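Local coordinates for putative S41 protease (Bacteroides fragilis NCTC 9343, PDB 3K50), which probably hydrolyses peptide bonds as a serine peptidase of family S41, though its activity and substrates are not established, at residues E226-L239 with V293-M307. Numbering follows the deposited sequence.
Sequences EFVLDLRYNTGGSL and VYVLTTNATRGAAEM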
loop_
_atom_site.group_PDB
_atom_site.type_symbol
_atom_site.label_atom_id
_atom_site.label_comp_id
_atom_site.label_asym_id
_atom_site.label_seq_id
_atom_site.Cartn_x
_atom_site.Cartn_y
_atom_site.Cartn_z
ATOM N N GLU A 226 22.327 5.169 -2.897
ATOM C CA GLU A 226 21.619 4.392 -1.866
ATOM C C GLU A 226 20.133 4.699 -2.079
ATOM O O GLU A 226 19.795 5.706 -2.690
ATOM C CB GLU A 226 22.026 4.730 -0.416
ATOM C CG GLU A 226 23.465 4.440 -0.037
ATOM C CD GLU A 226 23.871 2.982 0.142
ATOM O OE1 GLU A 226 23.050 2.057 0.358
ATOM O OE2 GLU A 226 25.090 2.773 0.166
ATOM N N PHE A 227 19.249 3.853 -1.557
ATOM C CA PHE A 227 17.807 4.033 -1.814
ATOM C C PHE A 227 16.888 3.511 -0.675
ATOM O O PHE A 227 17.041 2.408 -0.136
ATOM C CB PHE A 227 17.455 3.383 -3.160
ATOM C CG PHE A 227 16.198 3.907 -3.807
ATOM C CD1 PHE A 227 14.939 3.494 -3.383
ATOM C CD2 PHE A 227 16.271 4.763 -4.885
ATOM C CE1 PHE A 227 13.789 3.974 -3.980
ATOM C CE2 PHE A 227 15.135 5.228 -5.498
ATOM C CZ PHE A 227 13.893 4.861 -5.053
ATOM N N VAL A 228 15.931 4.357 -0.310
ATOM C CA VAL A 228 14.912 4.024 0.666
ATOM C C VAL A 228 13.553 4.061 -0.066
ATOM O O VAL A 228 13.095 5.131 -0.488
ATOM C CB VAL A 228 14.900 4.999 1.822
ATOM C CG1 VAL A 228 13.791 4.642 2.801
ATOM C CG2 VAL A 228 16.266 5.023 2.506
ATOM N N LEU A 229 12.972 2.887 -0.285
ATOM C CA LEU A 229 11.655 2.738 -0.916
ATOM C C LEU A 229 10.592 2.557 0.207
ATOM O O LEU A 229 10.554 1.525 0.877
ATOM C CB LEU A 229 11.680 1.539 -1.854
ATOM C CG LEU A 229 10.400 1.107 -2.575
ATOM C CD1 LEU A 229 9.982 2.081 -3.615
ATOM C CD2 LEU A 229 10.624 -0.333 -3.216
ATOM N N ASP A 230 9.737 3.570 0.386
ATOM C CA ASP A 230 8.752 3.599 1.452
ATOM C C ASP A 230 7.422 3.009 0.940
ATOM O O ASP A 230 6.677 3.648 0.208
ATOM C CB ASP A 230 8.648 5.067 1.953
ATOM C CG ASP A 230 7.847 5.219 3.212
ATOM O OD1 ASP A 230 7.122 4.282 3.594
ATOM O OD2 ASP A 230 7.962 6.292 3.859
ATOM N N LEU A 231 7.172 1.737 1.282
ATOM C CA LEU A 231 5.961 1.016 0.915
ATOM C C LEU A 231 5.061 0.799 2.143
ATOM O O LEU A 231 4.195 -0.069 2.191
ATOM C CB LEU A 231 6.374 -0.336 0.359
ATOM C CG LEU A 231 7.266 -0.366 -0.867
ATOM C CD1 LEU A 231 7.577 -1.850 -1.343
ATOM C CD2 LEU A 231 6.660 0.484 -2.004
ATOM N N ARG A 232 5.233 1.605 3.160
ATOM C CA ARG A 232 4.545 1.305 4.405
ATOM C C ARG A 232 3.025 1.165 4.384
ATOM O O ARG A 232 2.479 0.450 5.241
ATOM C CB ARG A 232 4.955 2.298 5.515
ATOM C CG ARG A 232 4.301 3.651 5.446
ATOM C CD ARG A 232 4.829 4.516 6.569
ATOM N NE ARG A 232 6.157 5.032 6.275
ATOM C CZ ARG A 232 6.935 5.713 7.123
ATOM N NH1 ARG A 232 6.585 5.892 8.399
ATOM N NH2 ARG A 232 8.122 6.159 6.693
ATOM N N TYR A 233 2.353 1.891 3.505
ATOM C CA TYR A 233 0.931 1.851 3.421
ATOM C C TYR A 233 0.509 1.343 2.064
ATOM O O TYR A 233 -0.649 1.490 1.704
ATOM C CB TYR A 233 0.305 3.269 3.655
ATOM C CG TYR A 233 0.626 3.920 4.947
ATOM C CD1 TYR A 233 0.685 3.172 6.142
ATOM C CD2 TYR A 233 0.762 5.339 5.038
ATOM C CE1 TYR A 233 1.012 3.771 7.297
ATOM C CE2 TYR A 233 1.031 5.944 6.244
ATOM C CZ TYR A 233 1.157 5.152 7.361
ATOM O OH TYR A 233 1.485 5.741 8.566
ATOM N N ASN A 234 1.412 0.696 1.344
ATOM C CA ASN A 234 1.135 0.199 -0.013
ATOM C C ASN A 234 0.463 -1.196 -0.028
ATOM O O ASN A 234 1.086 -2.222 0.263
ATOM C CB ASN A 234 2.434 0.194 -0.811
ATOM C CG ASN A 234 2.200 0.003 -2.298
ATOM O OD1 ASN A 234 1.376 -0.830 -2.697
ATOM N ND2 ASN A 234 2.967 0.736 -3.131
ATOM N N THR A 235 -0.829 -1.223 -0.374
ATOM C CA THR A 235 -1.646 -2.443 -0.298
ATOM C C THR A 235 -1.574 -3.279 -1.592
ATOM O O THR A 235 -2.270 -4.293 -1.743
ATOM C CB THR A 235 -3.117 -2.103 0.030
ATOM O OG1 THR A 235 -3.712 -1.464 -1.091
ATOM C CG2 THR A 235 -3.256 -1.207 1.280
ATOM N N GLY A 236 -0.790 -2.802 -2.554
ATOM C CA GLY A 236 -0.452 -3.582 -3.736
ATOM C C GLY A 236 -0.968 -3.020 -5.028
ATOM O O GLY A 236 -1.090 -1.777 -5.205
ATOM N N GLY A 237 -1.302 -3.943 -5.929
ATOM C CA GLY A 237 -1.795 -3.569 -7.246
ATOM C C GLY A 237 -1.227 -4.406 -8.382
ATOM O O GLY A 237 -1.193 -5.635 -8.298
ATOM N N SER A 238 -0.765 -3.735 -9.442
ATOM C CA SER A 238 -0.339 -4.370 -10.686
ATOM C C SER A 238 1.109 -4.853 -10.698
ATOM O O SER A 238 2.025 -4.109 -10.321
ATOM C CB SER A 238 -0.557 -3.372 -11.862
ATOM O OG SER A 238 0.391 -3.553 -12.938
ATOM N N LEU A 239 1.304 -6.081 -11.171
ATOM C CA LEU A 239 2.623 -6.661 -11.261
ATOM C C LEU A 239 3.441 -6.029 -12.364
ATOM O O LEU A 239 4.648 -6.053 -12.283
ATOM C CB LEU A 239 2.584 -8.205 -11.412
ATOM C CG LEU A 239 2.106 -8.952 -10.137
ATOM C CD1 LEU A 239 2.123 -10.449 -10.342
ATOM C CD2 LEU A 239 2.914 -8.613 -8.905
ATOM N N VAL A 293 18.932 -1.967 -1.195
ATOM C CA VAL A 293 17.722 -1.142 -1.129
ATOM C C VAL A 293 17.120 -1.331 0.294
ATOM O O VAL A 293 17.177 -2.407 0.836
ATOM C CB VAL A 293 16.721 -1.415 -2.265
ATOM C CG1 VAL A 293 16.232 -2.905 -2.252
ATOM C CG2 VAL A 293 15.562 -0.469 -2.174
ATOM N N TYR A 294 16.704 -0.241 0.924
ATOM C CA TYR A 294 16.012 -0.252 2.238
ATOM C C TYR A 294 14.531 -0.038 1.887
ATOM O O TYR A 294 14.165 0.916 1.148
ATOM C CB TYR A 294 16.541 0.816 3.197
ATOM C CG TYR A 294 18.013 0.628 3.502
ATOM C CD1 TYR A 294 18.984 1.025 2.598
ATOM C CD2 TYR A 294 18.434 -0.027 4.665
ATOM C CE1 TYR A 294 20.343 0.824 2.862
ATOM C CE2 TYR A 294 19.794 -0.255 4.912
ATOM C CZ TYR A 294 20.731 0.153 3.996
ATOM O OH TYR A 294 22.075 -0.058 4.205
ATOM N N VAL A 295 13.700 -0.957 2.370
ATOM C CA VAL A 295 12.265 -0.972 2.120
ATOM C C VAL A 295 11.548 -0.814 3.463
ATOM O O VAL A 295 11.812 -1.560 4.418
ATOM C CB VAL A 295 11.831 -2.255 1.362
ATOM C CG1 VAL A 295 10.277 -2.245 1.104
ATOM C CG2 VAL A 295 12.585 -2.371 0.029
ATOM N N LEU A 296 10.762 0.257 3.567
ATOM C CA LEU A 296 9.968 0.549 4.772
ATOM C C LEU A 296 8.590 -0.111 4.691
ATOM O O LEU A 296 7.842 0.103 3.720
ATOM C CB LEU A 296 9.856 2.061 4.949
ATOM C CG LEU A 296 11.135 2.887 4.824
ATOM C CD1 LEU A 296 10.912 4.372 5.151
ATOM C CD2 LEU A 296 12.235 2.312 5.723
ATOM N N THR A 297 8.265 -0.903 5.708
ATOM C CA THR A 297 7.071 -1.786 5.705
ATOM C C THR A 297 6.203 -1.718 6.945
ATOM O O THR A 297 6.666 -1.284 7.976
ATOM C CB THR A 297 7.531 -3.304 5.545
ATOM O OG1 THR A 297 8.316 -3.732 6.672
ATOM C CG2 THR A 297 8.367 -3.491 4.301
ATOM N N THR A 298 4.915 -2.058 6.797
ATOM C CA THR A 298 4.029 -2.277 7.926
ATOM C C THR A 298 3.147 -3.448 7.542
ATOM O O THR A 298 3.296 -4.033 6.445
ATOM C CB THR A 298 3.141 -1.070 8.321
ATOM O OG1 THR A 298 2.177 -0.802 7.290
ATOM C CG2 THR A 298 3.997 0.189 8.659
ATOM N N ASN A 299 2.251 -3.816 8.450
ATOM C CA ASN A 299 1.259 -4.835 8.177
ATOM C C ASN A 299 0.413 -4.466 6.955
ATOM O O ASN A 299 -0.181 -5.329 6.365
ATOM C CB ASN A 299 0.308 -5.058 9.360
ATOM C CG ASN A 299 0.971 -5.607 10.647
ATOM O OD1 ASN A 299 0.256 -5.683 11.646
ATOM N ND2 ASN A 299 2.293 -5.977 10.655
ATOM N N ALA A 300 0.295 -3.193 6.585
ATOM C CA ALA A 300 -0.460 -2.844 5.397
ATOM C C ALA A 300 0.237 -3.214 4.085
ATOM O O ALA A 300 -0.420 -3.264 3.064
ATOM C CB ALA A 300 -0.771 -1.317 5.375
ATOM N N THR A 301 1.557 -3.404 4.095
ATOM C CA THR A 301 2.371 -3.636 2.906
ATOM C C THR A 301 2.002 -4.988 2.367
ATOM O O THR A 301 2.228 -6.000 3.020
ATOM C CB THR A 301 3.858 -3.594 3.272
ATOM O OG1 THR A 301 4.130 -2.345 3.873
ATOM C CG2 THR A 301 4.755 -3.766 2.048
ATOM N N ARG A 302 1.453 -5.027 1.156
ATOM C CA ARG A 302 0.832 -6.261 0.677
ATOM C C ARG A 302 0.963 -6.539 -0.784
ATOM O O ARG A 302 0.998 -5.630 -1.605
ATOM C CB ARG A 302 -0.679 -6.095 0.964
ATOM C CG ARG A 302 -1.617 -7.211 0.509
ATOM C CD ARG A 302 -3.046 -6.839 0.825
ATOM N NE ARG A 302 -3.337 -6.921 2.241
ATOM C CZ ARG A 302 -3.765 -8.018 2.891
ATOM N NH1 ARG A 302 -3.977 -9.168 2.278
ATOM N NH2 ARG A 302 -3.991 -7.952 4.178
ATOM N N GLY A 303 0.943 -7.810 -1.120
ATOM C CA GLY A 303 0.796 -8.215 -2.516
ATOM C C GLY A 303 1.894 -7.883 -3.481
ATOM O O GLY A 303 3.012 -8.369 -3.371
ATOM N N ALA A 304 1.591 -7.053 -4.456
ATOM C CA ALA A 304 2.631 -6.578 -5.351
ATOM C C ALA A 304 3.810 -5.984 -4.563
ATOM O O ALA A 304 4.971 -6.152 -4.958
ATOM C CB ALA A 304 2.033 -5.550 -6.363
ATOM N N ALA A 305 3.526 -5.292 -3.445
ATOM C CA ALA A 305 4.560 -4.659 -2.623
ATOM C C ALA A 305 5.494 -5.753 -2.072
ATOM O O ALA A 305 6.694 -5.601 -2.026
ATOM C CB ALA A 305 3.929 -3.861 -1.498
ATOM N N GLU A 306 4.915 -6.869 -1.710
ATOM C CA GLU A 306 5.661 -8.020 -1.172
ATOM C C GLU A 306 6.403 -8.771 -2.260
ATOM O O GLU A 306 7.478 -9.342 -2.021
ATOM C CB GLU A 306 4.728 -8.938 -0.431
ATOM C CG GLU A 306 4.146 -8.324 0.843
ATOM C CD GLU A 306 3.136 -9.216 1.518
ATOM O OE1 GLU A 306 1.955 -9.250 1.055
ATOM O OE2 GLU A 306 3.513 -9.855 2.531
HETATM N N MSE A 307 5.842 -8.754 -3.449
HETATM C CA MSE A 307 6.492 -9.339 -4.647
HETATM C C MSE A 307 7.803 -8.646 -4.963
HETATM O O MSE A 307 8.770 -9.295 -5.346
HETATM C CB MSE A 307 5.534 -9.256 -5.834
HETATM C CG MSE A 307 6.068 -9.737 -7.229
HETATM SE SE MSE A 307 7.383 -8.536 -8.136
HETATM C CE MSE A 307 7.106 -8.906 -10.193
HETATM O O HOH W 1 23.878 0.604 2.449
HETATM O O HOH W 2 -1.278 -6.658 -5.070
#
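Leu296 lays its CD1 methyl 3.7 Å from Val228 CG1 and as near to Asp230 CG and Arg232 NH2, an apolar branch resting against both an aliphatic neighbour and an ion pair. Arg232 grips Asp230 side-on: NE meets OD1 at 2.9 Å on its syn lone pair, within the guanidinium plane, and NH2 takes OD2. Tyr191 also bonds that carboxylate, and Glu372 and Glu387 form salt bridges with Arg232 NH1, so one arginine is shared among three carboxylates and probably offsets part of their negative charge. Beneath them strands 226-230 and 293-297 run parallel, Tyr294 N donating to Phe227 O (2.9 Å).

Leu231 CD1 packs 3.7 Å from Val295 CG1, on the side of the sheet that carries Leu229 and Val295, and lies near Ala305 in helix 304-312, where a methyl is enough to fill the contact. In the type I turn from Leu231 to Asn234, Thr301 OG1 donates to Leu231 O (2.8 Å) from above the carbonyl plane while Asn234 N comes from the opposite face. Arg302 N donates to Asn234 O, and Gly236 suits its place because its backbone angles, and the nearness of Arg302 O, exclude a side chain.

The two strands lie in the middle of the mixed sheet of the S41 family region, between strands 187-194 and 317-322; helix 388-398 packs on the Val228 and Tyr294 face, helix 239-249 on that of Leu229.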